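Local coordinates for protein epidermin leader peptide processing serine protease EpiP (Staphylococcus aureus subsp. aureus, PDB 3QFH) that probably cleaves the leader peptide from the lantibiotic epidermin precursor as a subtilisin-like serine endopeptidase, at residues A[75-80]-A[254-259]; A[123-128]-A[197-202]; A[138-143]-A[185-190]. All coordinates share one frame; numbering follows the deposited sequence.

Contact 1 joins the propeptide-like N-terminal domain to the subtilase domain, whereas contacts 2 and 3 lie within the subtilase domain on the opposite side of the chain's centre. The centre of contact 1 is about 30 Å from that of contact 2 and about 38 Å from that of contact 3. Contacts 2 and 3 have centres about 11 Å apart and touch: Phe200 N lies 3.0 Å from Asn143 O, and Lys199 NZ 2.9 Å from Asn142 O. Ile128 of contact 2 touches the probable Asp130, His177 and Ser383 triad, and its strand 126-130 ends at Asp130. Helix 177-186 starts at His177, and its other end lies in contact 3.

Contact 1 (A[75-80]-A[254-259]); sequences YINATC and KVEYDA
Asn77 is the tight centre of this contact, its amide reaching from strand 75-78 to the first turn of the helix beginning at Lys254. CG sits in the crowded position between the backbone N and the carbonyl carbon (chi1 59°), which swings the amide toward the helix. OD1 takes the N-H of Val255 at 2.9 Å in the carbonyl plane, along a nearly straight path (166°). Packing is close here, since Val255 CG2 lies only 3.1 Å from the same OD1. At the other end of the amide, ND2 gives one N-H to the syn lone pair of Glu256 OE1 at 3.2 Å and the other to Ala78 O, above that carbonyl's plane. Three bonds thus fix the rotation of a buried side chain. Glu256 bends at chi2 to bring its carboxylate back to the strand, where OE2 meets Thr79 CG2 at 3.4 Å; Thr79 OG1 is turned to Ser24 and Gln55. The strand belongs to the mixed sheet of a subtilisin propeptide-like domain, laid on two surface helices of the protease, 254-269 and 213-225. This is consistent with the way the propeptide of subtilisin packs on its enzyme, and Leu213 and Leu214 of the second helix also touch Glu256. Toward Tyr75 the packing loosens and becomes partly exposed. Val255 CG2 meets Tyr75 CB at 3.8 Å, but beyond it the contact is made mostly by the long chain of Lys254, with Asp258 OD2 approaching Tyr75 CE2 obliquely. Bent at chi2 (66°), that chain crosses the ring obliquely, with CG over one face in a CH-pi contact and CE 3.7 Å from Tyr75 CE2. Its NZ forms a salt bridge with Asp258 OD1 at 3.4 Å, weak as a hydrogen bond, one turn along the helix.

Contact 2 (A[123-128]-A[197-202]); sequences NTKIAI and NNKFTM
Two neighbouring parallel strands of the seven-stranded Rossmann-like subtilase sheet, 126-130 and 200-204, pair here with Ile126 beside Phe200, Ala127 beside Thr201 and Ile128 beside Met202. The backbone ladder alternates between them: Ile126 N donates to Lys199 O, Thr201 N to Ile126 O at 2.8 Å, and Ile128 N to Thr201 O at 2.8 Å, the last two nearly along the C=O axes; Ile128 and Tyr203 continue it. The N-H groups of Phe200 and Met202 point to the other side and are satisfied there, that of Met202 by Ser148 OG. Ahead of the ladder, side chain and solvent take over. Thr124 O is gripped twice: Asn198 ND2 reaches one lone pair at 2.8 Å, almost straight (174°) and in its own amide plane, and a water donates at 2.7 Å while accepting from Lys199 N. Asn198 ND2 also bonds Asp398, on helix 382-400, which takes Thr124 OG1 as well. On the face of Ile126, Ile128, Phe200 and Met202, Ile128 CD1 meets Phe200 CD1 at 3.8 Å, and Val181 and Ser182 of helix 177-186 touch Ile128. Met202, bent at chi2 and chi3, reaches across to set CE 3.7 Å from Ile128 CG2.

Contact 3 (A[138-143]-A[185-190]); sequences DDLKNN and TSANGK
Asp139 bonds through both its backbone and its side chain to the loop that follows helix 177-186. Its carbonyl O takes the N-H of Asn188 at 2.9 Å on a lone pair, in the carbonyl plane. With CG anti to the carbonyl carbon (chi1 -64°), the carboxylate leans over Gly189, and Lys190 N reaches OD1 at 3.1 Å from above the carboxylate plane. Because Gly189 has no side chain, OD1 can come within 3.3 Å of its CA. The second oxygen, OD2, is held by Tyr376 OH and Leu191 N, so the buried carboxylate is fixed from several sides. Asn143 adopts the same first torsion (chi1 -70°) and directs ND2 in its amide plane to a lone pair of Ser186 O, 2.7 Å away, while also bonding Pro196 O; a water lies 2.7 Å from Asn143 OD1. Leu140, with an extended chi2 (174°), brings CD2 to 4.1 Å from Ala187 CA. The contact thus ties the loop between strands 126-130 and 149-150 to the C-terminal end of helix 177-186, with Phe200 of strand 200-204 packed against both Asn143 and Ser186.

Contact 1 (A[75-80]-A[254-259])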
loop_
_atom_site.group_PDB
_atom_site.type_symbol
_atom_site.label_atom_id
_atom_site.label_comp_id
_atom_site.label_asym_id
_atom_site.label_seq_id
_atom_site.Cartn_x
_atom_site.Cartn_y
_atom_site.Cartn_z
ATOM N N TYR A 75 -2.155 -25.886 -4.289
ATOM C CA TYR A 75 -0.729 -25.599 -4.480
ATOM C C TYR A 75 0.028 -25.482 -3.175
ATOM O O TYR A 75 -0.534 -25.122 -2.140
ATOM C CB TYR A 75 -0.504 -24.267 -5.208
ATOM C CG TYR A 75 -1.114 -24.155 -6.557
ATOM C CD1 TYR A 75 -0.629 -24.912 -7.615
ATOM C CD2 TYR A 75 -2.152 -23.261 -6.801
ATOM C CE1 TYR A 75 -1.184 -24.817 -8.870
ATOM C CE2 TYR A 75 -2.715 -23.154 -8.056
ATOM C CZ TYR A 75 -2.221 -23.941 -9.089
ATOM O OH TYR A 75 -2.748 -23.851 -10.340
ATOM N N ILE A 76 1.327 -25.748 -3.251
ATOM C CA ILE A 76 2.229 -25.598 -2.137
ATOM C C ILE A 76 3.561 -25.115 -2.681
ATOM O O ILE A 76 4.024 -25.608 -3.714
ATOM C CB ILE A 76 2.492 -26.938 -1.357
ATOM C CG1 ILE A 76 1.208 -27.550 -0.819
ATOM C CG2 ILE A 76 3.432 -26.693 -0.171
ATOM C CD1 ILE A 76 1.426 -28.888 -0.071
ATOM N N ASN A 77 4.142 -24.111 -2.026
ATOM C CA ASN A 77 5.504 -23.668 -2.328
ATOM C C ASN A 77 6.148 -23.165 -1.049
ATOM O O ASN A 77 5.455 -22.769 -0.102
ATOM C CB ASN A 77 5.594 -22.628 -3.461
ATOM C CG ASN A 77 4.805 -21.351 -3.184
ATOM O OD1 ASN A 77 3.745 -21.153 -3.765
ATOM N ND2 ASN A 77 5.319 -20.485 -2.313
ATOM N N ALA A 78 7.474 -23.224 -1.006
ATOM C CA ALA A 78 8.212 -22.728 0.133
ATOM C C ALA A 78 7.967 -21.246 0.158
ATOM O O ALA A 78 7.967 -20.620 -0.891
ATOM C CB ALA A 78 9.696 -23.017 -0.037
ATOM N N THR A 79 7.726 -20.686 1.338
ATOM C CA THR A 79 7.533 -19.248 1.467
ATOM C C THR A 79 8.898 -18.601 1.252
ATOM O O THR A 79 9.888 -19.066 1.812
ATOM C CB THR A 79 7.062 -18.886 2.877
ATOM O OG1 THR A 79 6.002 -19.768 3.279
ATOM C CG2 THR A 79 6.612 -17.430 2.946
ATOM N N CYS A 80 8.974 -17.548 0.444
ATOM C CA CYS A 80 10.275 -16.882 0.211
ATOM C C CYS A 80 10.276 -15.381 0.523
ATOM O O CYS A 80 9.223 -14.801 0.788
ATOM C CB CYS A 80 10.756 -17.141 -1.214
ATOM S SG CYS A 80 11.261 -18.870 -1.491
ATOM N N LYS A 254 3.886 -18.798 -6.349
ATOM C CA LYS A 254 2.508 -18.875 -6.775
ATOM C C LYS A 254 1.465 -18.651 -5.689
ATOM O O LYS A 254 0.502 -17.887 -5.894
ATOM C CB LYS A 254 2.287 -20.250 -7.395
ATOM C CG LYS A 254 0.866 -20.578 -7.830
ATOM C CD LYS A 254 0.394 -19.714 -8.957
ATOM C CE LYS A 254 -0.862 -20.310 -9.619
ATOM N NZ LYS A 254 -1.480 -19.369 -10.590
ATOM N N VAL A 255 1.621 -19.317 -4.550
ATOM C CA VAL A 255 0.599 -19.211 -3.501
ATOM C C VAL A 255 0.420 -17.782 -3.010
ATOM O O VAL A 255 -0.712 -17.322 -2.824
ATOM C CB VAL A 255 0.841 -20.190 -2.344
ATOM C CG1 VAL A 255 -0.195 -19.991 -1.254
ATOM C CG2 VAL A 255 0.768 -21.606 -2.864
ATOM N N GLU A 256 1.534 -17.074 -2.835
ATOM C CA GLU A 256 1.501 -15.699 -2.405
ATOM C C GLU A 256 0.857 -14.824 -3.463
ATOM O O GLU A 256 0.078 -13.949 -3.142
ATOM C CB GLU A 256 2.906 -15.160 -2.105
ATOM C CG GLU A 256 3.451 -15.485 -0.745
ATOM C CD GLU A 256 3.892 -16.922 -0.549
ATOM O OE1 GLU A 256 4.067 -17.677 -1.547
ATOM O OE2 GLU A 256 4.097 -17.273 0.637
ATOM N N TYR A 257 1.228 -15.042 -4.723
ATOM C CA TYR A 257 0.681 -14.261 -5.829
ATOM C C TYR A 257 -0.849 -14.377 -5.821
ATOM O O TYR A 257 -1.573 -13.368 -5.807
ATOM C CB TYR A 257 1.251 -14.737 -7.174
ATOM C CG TYR A 257 0.786 -13.872 -8.315
ATOM C CD1 TYR A 257 1.563 -12.819 -8.771
ATOM C CD2 TYR A 257 -0.465 -14.072 -8.903
ATOM C CE1 TYR A 257 1.119 -11.994 -9.802
ATOM C CE2 TYR A 257 -0.905 -13.266 -9.934
ATOM C CZ TYR A 257 -0.108 -12.224 -10.374
ATOM O OH TYR A 257 -0.548 -11.412 -11.389
ATOM N N ASP A 258 -1.325 -15.614 -5.807
ATOM C CA ASP A 258 -2.752 -15.902 -5.779
ATOM C C ASP A 258 -3.421 -15.304 -4.565
ATOM O O ASP A 258 -4.506 -14.769 -4.676
ATOM C CB ASP A 258 -3.001 -17.414 -5.764
ATOM C CG ASP A 258 -2.649 -18.083 -7.089
ATOM O OD1 ASP A 258 -2.463 -17.362 -8.093
ATOM O OD2 ASP A 258 -2.573 -19.332 -7.125
ATOM N N ALA A 259 -2.787 -15.425 -3.405
ATOM C CA ALA A 259 -3.366 -14.910 -2.165
ATOM C C ALA A 259 -3.580 -13.405 -2.276
ATOM O O ALA A 259 -4.662 -12.896 -1.952
ATOM C CB ALA A 259 -2.472 -15.220 -0.977
#

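Contact 2 (A[123-128]-A[197-202])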
loop_
_atom_site.group_PDB
_atom_site.type_symbol
_atom_site.label_atom_id
_atom_site.label_comp_id
_atom_site.label_asym_id
_atom_site.label_seq_id
_atom_site.Cartn_x
_atom_site.Cartn_y
_atom_site.Cartn_z
ATOM N N ASN A 123 -17.388 10.409 6.271
ATOM C CA ASN A 123 -17.658 9.062 6.739
ATOM C C ASN A 123 -16.781 7.943 6.194
ATOM O O ASN A 123 -16.677 6.894 6.819
ATOM C CB ASN A 123 -19.140 8.752 6.494
ATOM C CG ASN A 123 -20.052 9.695 7.274
ATOM O OD1 ASN A 123 -19.643 10.245 8.303
ATOM N ND2 ASN A 123 -21.272 9.895 6.793
ATOM N N THR A 124 -16.160 8.140 5.044
ATOM C CA THR A 124 -15.300 7.094 4.498
ATOM C C THR A 124 -14.069 6.837 5.382
ATOM O O THR A 124 -13.412 7.770 5.846
ATOM C CB THR A 124 -14.836 7.412 3.074
ATOM O OG1 THR A 124 -15.959 7.360 2.196
ATOM C CG2 THR A 124 -13.800 6.407 2.589
ATOM N N LYS A 125 -13.798 5.556 5.607
ATOM C CA LYS A 125 -12.637 5.098 6.376
ATOM C C LYS A 125 -11.530 4.691 5.453
ATOM O O LYS A 125 -11.750 3.872 4.558
ATOM C CB LYS A 125 -12.977 3.848 7.177
ATOM C CG LYS A 125 -13.526 4.046 8.546
ATOM C CD LYS A 125 -14.823 4.773 8.594
ATOM C CE LYS A 125 -15.522 4.429 9.920
ATOM N NZ LYS A 125 -14.536 4.417 11.064
ATOM N N ILE A 126 -10.341 5.237 5.671
ATOM C CA ILE A 126 -9.200 4.871 4.883
ATOM C C ILE A 126 -8.390 3.818 5.675
ATOM O O ILE A 126 -8.025 4.044 6.824
ATOM C CB ILE A 126 -8.317 6.084 4.583
ATOM C CG1 ILE A 126 -9.135 7.200 3.924
ATOM C CG2 ILE A 126 -7.136 5.687 3.691
ATOM C CD1 ILE A 126 -8.395 8.489 3.828
ATOM N N ALA A 127 -8.146 2.670 5.060
ATOM C CA ALA A 127 -7.355 1.642 5.683
ATOM C C ALA A 127 -5.959 1.806 5.156
ATOM O O ALA A 127 -5.747 2.099 3.959
ATOM C CB ALA A 127 -7.894 0.247 5.365
ATOM N N ILE A 128 -5.000 1.689 6.047
ATOM C CA ILE A 128 -3.589 1.786 5.666
ATOM C C ILE A 128 -2.947 0.496 6.116
ATOM O O ILE A 128 -3.024 0.131 7.281
ATOM C CB ILE A 128 -2.887 3.011 6.317
ATOM C CG1 ILE A 128 -3.649 4.304 5.975
ATOM C CG2 ILE A 128 -1.420 3.133 5.836
ATOM C CD1 ILE A 128 -3.167 5.524 6.755
ATOM N N ASN A 197 -10.423 15.271 7.839
ATOM C CA ASN A 197 -11.581 14.957 8.683
ATOM C C ASN A 197 -12.003 13.484 8.622
ATOM O O ASN A 197 -12.930 13.081 9.292
ATOM C CB ASN A 197 -12.757 15.853 8.291
ATOM C CG ASN A 197 -12.420 17.349 8.384
ATOM O OD1 ASN A 197 -11.606 17.771 9.202
ATOM N ND2 ASN A 197 -13.054 18.145 7.531
ATOM N N ASN A 198 -11.319 12.689 7.813
ATOM C CA ASN A 198 -11.601 11.261 7.710
ATOM C C ASN A 198 -10.803 10.450 8.719
ATOM O O ASN A 198 -9.641 10.757 9.021
ATOM C CB ASN A 198 -11.289 10.713 6.297
ATOM C CG ASN A 198 -12.268 11.208 5.245
ATOM O OD1 ASN A 198 -12.164 12.334 4.767
ATOM N ND2 ASN A 198 -13.217 10.348 4.865
ATOM N N LYS A 199 -11.419 9.395 9.223
ATOM C CA LYS A 199 -10.735 8.493 10.132
ATOM C C LYS A 199 -9.924 7.525 9.289
ATOM O O LYS A 199 -10.319 7.185 8.153
ATOM C CB LYS A 199 -11.717 7.682 10.975
ATOM C CG LYS A 199 -12.750 8.481 11.751
ATOM C CD LYS A 199 -12.106 9.476 12.697
ATOM C CE LYS A 199 -13.170 10.298 13.423
ATOM N NZ LYS A 199 -12.605 11.351 14.314
ATOM N N PHE A 200 -8.783 7.102 9.824
ATOM C CA PHE A 200 -7.966 6.113 9.181
ATOM C C PHE A 200 -7.834 4.944 10.140
ATOM O O PHE A 200 -7.960 5.088 11.373
ATOM C CB PHE A 200 -6.603 6.664 8.748
ATOM C CG PHE A 200 -5.632 6.886 9.873
ATOM C CD1 PHE A 200 -4.679 5.925 10.179
ATOM C CD2 PHE A 200 -5.657 8.061 10.611
ATOM C CE1 PHE A 200 -3.778 6.127 11.197
ATOM C CE2 PHE A 200 -4.746 8.276 11.630
ATOM C CZ PHE A 200 -3.817 7.307 11.931
ATOM N N THR A 201 -7.622 3.780 9.557
ATOM C CA THR A 201 -7.489 2.557 10.297
ATOM C C THR A 201 -6.176 1.966 9.867
ATOM O O THR A 201 -5.941 1.789 8.675
ATOM C CB THR A 201 -8.617 1.570 9.957
ATOM O OG1 THR A 201 -9.881 2.213 10.120
ATOM C CG2 THR A 201 -8.562 0.377 10.858
ATOM N N MET A 202 -5.316 1.659 10.823
ATOM C CA MET A 202 -4.017 1.098 10.507
ATOM C C MET A 202 -4.087 -0.408 10.634
ATOM O O MET A 202 -4.697 -0.924 11.561
ATOM C CB MET A 202 -2.947 1.686 11.433
ATOM C CG MET A 202 -1.550 1.021 11.374
ATOM S SD MET A 202 -0.737 1.096 9.776
ATOM C CE MET A 202 -0.621 2.866 9.460
HETATM O O HOH W 1 -13.954 8.717 8.281
#

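Contact 3 (A[138-143]-A[185-190])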
loop_
_atom_site.group_PDB
_atom_site.type_symbol
_atom_site.label_atom_id
_atom_site.label_comp_id
_atom_site.label_asym_id
_atom_site.label_seq_id
_atom_site.Cartn_x
_atom_site.Cartn_y
_atom_site.Cartn_z
ATOM N N ASP A 138 0.234 14.110 17.869
ATOM C CA ASP A 138 -0.739 15.221 17.966
ATOM C C ASP A 138 -1.547 15.487 16.674
ATOM O O ASP A 138 -2.715 15.836 16.742
ATOM C CB ASP A 138 -0.046 16.523 18.390
ATOM C CG ASP A 138 0.407 16.517 19.853
ATOM O OD1 ASP A 138 0.029 15.609 20.623
ATOM O OD2 ASP A 138 1.146 17.454 20.236
ATOM N N ASP A 139 -0.928 15.322 15.513
ATOM C CA ASP A 139 -1.625 15.523 14.241
ATOM C C ASP A 139 -2.455 14.319 13.779
ATOM O O ASP A 139 -3.249 14.441 12.853
ATOM C CB ASP A 139 -0.636 15.890 13.138
ATOM C CG ASP A 139 0.055 17.196 13.392
ATOM O OD1 ASP A 139 -0.264 17.880 14.397
ATOM O OD2 ASP A 139 0.906 17.573 12.570
ATOM N N LEU A 140 -2.304 13.175 14.426
ATOM C CA LEU A 140 -3.022 11.968 13.983
ATOM C C LEU A 140 -4.013 11.409 14.978
ATOM O O LEU A 140 -4.853 10.621 14.591
ATOM C CB LEU A 140 -2.028 10.835 13.716
ATOM C CG LEU A 140 -0.893 11.092 12.728
ATOM C CD1 LEU A 140 0.048 9.889 12.739
ATOM C CD2 LEU A 140 -1.464 11.343 11.345
ATOM N N LYS A 141 -3.913 11.785 16.248
ATOM C CA LYS A 141 -4.734 11.135 17.270
ATOM C C LYS A 141 -6.237 11.288 17.067
ATOM O O LYS A 141 -6.986 10.361 17.365
ATOM C CB LYS A 141 -4.317 11.575 18.684
ATOM C CG LYS A 141 -4.498 13.076 18.984
ATOM C CD LYS A 141 -3.870 13.459 20.334
ATOM C CE LYS A 141 -4.019 14.962 20.622
ATOM N NZ LYS A 141 -3.460 15.336 21.968
ATOM N N ASN A 142 -6.701 12.427 16.560
ATOM C CA ASN A 142 -8.141 12.577 16.398
ATOM C C ASN A 142 -8.715 11.705 15.275
ATOM O O ASN A 142 -9.874 11.290 15.339
ATOM C CB ASN A 142 -8.535 14.038 16.191
ATOM C CG ASN A 142 -10.036 14.253 16.347
ATOM O OD1 ASN A 142 -10.698 14.806 15.469
ATOM N ND2 ASN A 142 -10.588 13.742 17.441
ATOM N N ASN A 143 -7.904 11.408 14.263
ATOM C CA ASN A 143 -8.354 10.609 13.124
ATOM C C ASN A 143 -8.103 9.104 13.259
ATOM O O ASN A 143 -8.682 8.296 12.527
ATOM C CB ASN A 143 -7.769 11.200 11.829
ATOM C CG ASN A 143 -8.401 12.568 11.487
ATOM O OD1 ASN A 143 -9.489 12.904 11.996
ATOM N ND2 ASN A 143 -7.757 13.333 10.612
ATOM N N THR A 185 -2.404 11.050 4.531
ATOM C CA THR A 185 -3.835 10.887 4.344
ATOM C C THR A 185 -4.634 11.657 5.376
ATOM O O THR A 185 -5.650 12.255 5.050
ATOM C CB THR A 185 -4.312 9.395 4.497
ATOM O OG1 THR A 185 -3.965 8.895 5.790
ATOM C CG2 THR A 185 -3.734 8.493 3.458
ATOM N N SER A 186 -4.157 11.682 6.613
ATOM C CA SER A 186 -4.996 12.130 7.710
ATOM C C SER A 186 -4.497 13.179 8.716
ATOM O O SER A 186 -5.198 13.456 9.695
ATOM C CB SER A 186 -5.341 10.862 8.508
ATOM O OG SER A 186 -5.814 9.812 7.658
ATOM N N ALA A 187 -3.308 13.738 8.530
ATOM C CA ALA A 187 -2.809 14.727 9.489
ATOM C C ALA A 187 -3.783 15.894 9.568
ATOM O O ALA A 187 -4.253 16.386 8.552
ATOM C CB ALA A 187 -1.411 15.236 9.094
ATOM N N ASN A 188 -4.107 16.311 10.784
ATOM C CA ASN A 188 -4.914 17.486 10.978
ATOM C C ASN A 188 -4.451 18.195 12.264
ATOM O O ASN A 188 -5.037 18.029 13.309
ATOM C CB ASN A 188 -6.398 17.140 11.006
ATOM C CG ASN A 188 -7.291 18.387 10.980
ATOM O OD1 ASN A 188 -6.812 19.496 10.838
ATOM N ND2 ASN A 188 -8.578 18.190 11.117
ATOM N N GLY A 189 -3.343 18.918 12.159
ATOM C CA GLY A 189 -2.749 19.680 13.277
ATOM C C GLY A 189 -1.805 20.722 12.683
ATOM O O GLY A 189 -2.255 21.593 11.947
ATOM N N LYS A 190 -0.500 20.618 12.968
ATOM C CA LYS A 190 0.475 21.537 12.390
ATOM C C LYS A 190 0.605 21.174 10.920
ATOM O O LYS A 190 0.611 22.048 10.061
ATOM C CB LYS A 190 1.810 21.473 13.131
ATOM C CG LYS A 190 1.677 21.938 14.594
ATOM C CD LYS A 190 2.910 21.672 15.455
ATOM C CE LYS A 190 4.024 22.673 15.207
ATOM N NZ LYS A 190 4.631 22.532 13.877
HETATM O O HOH W 2 -9.441 15.450 12.896
#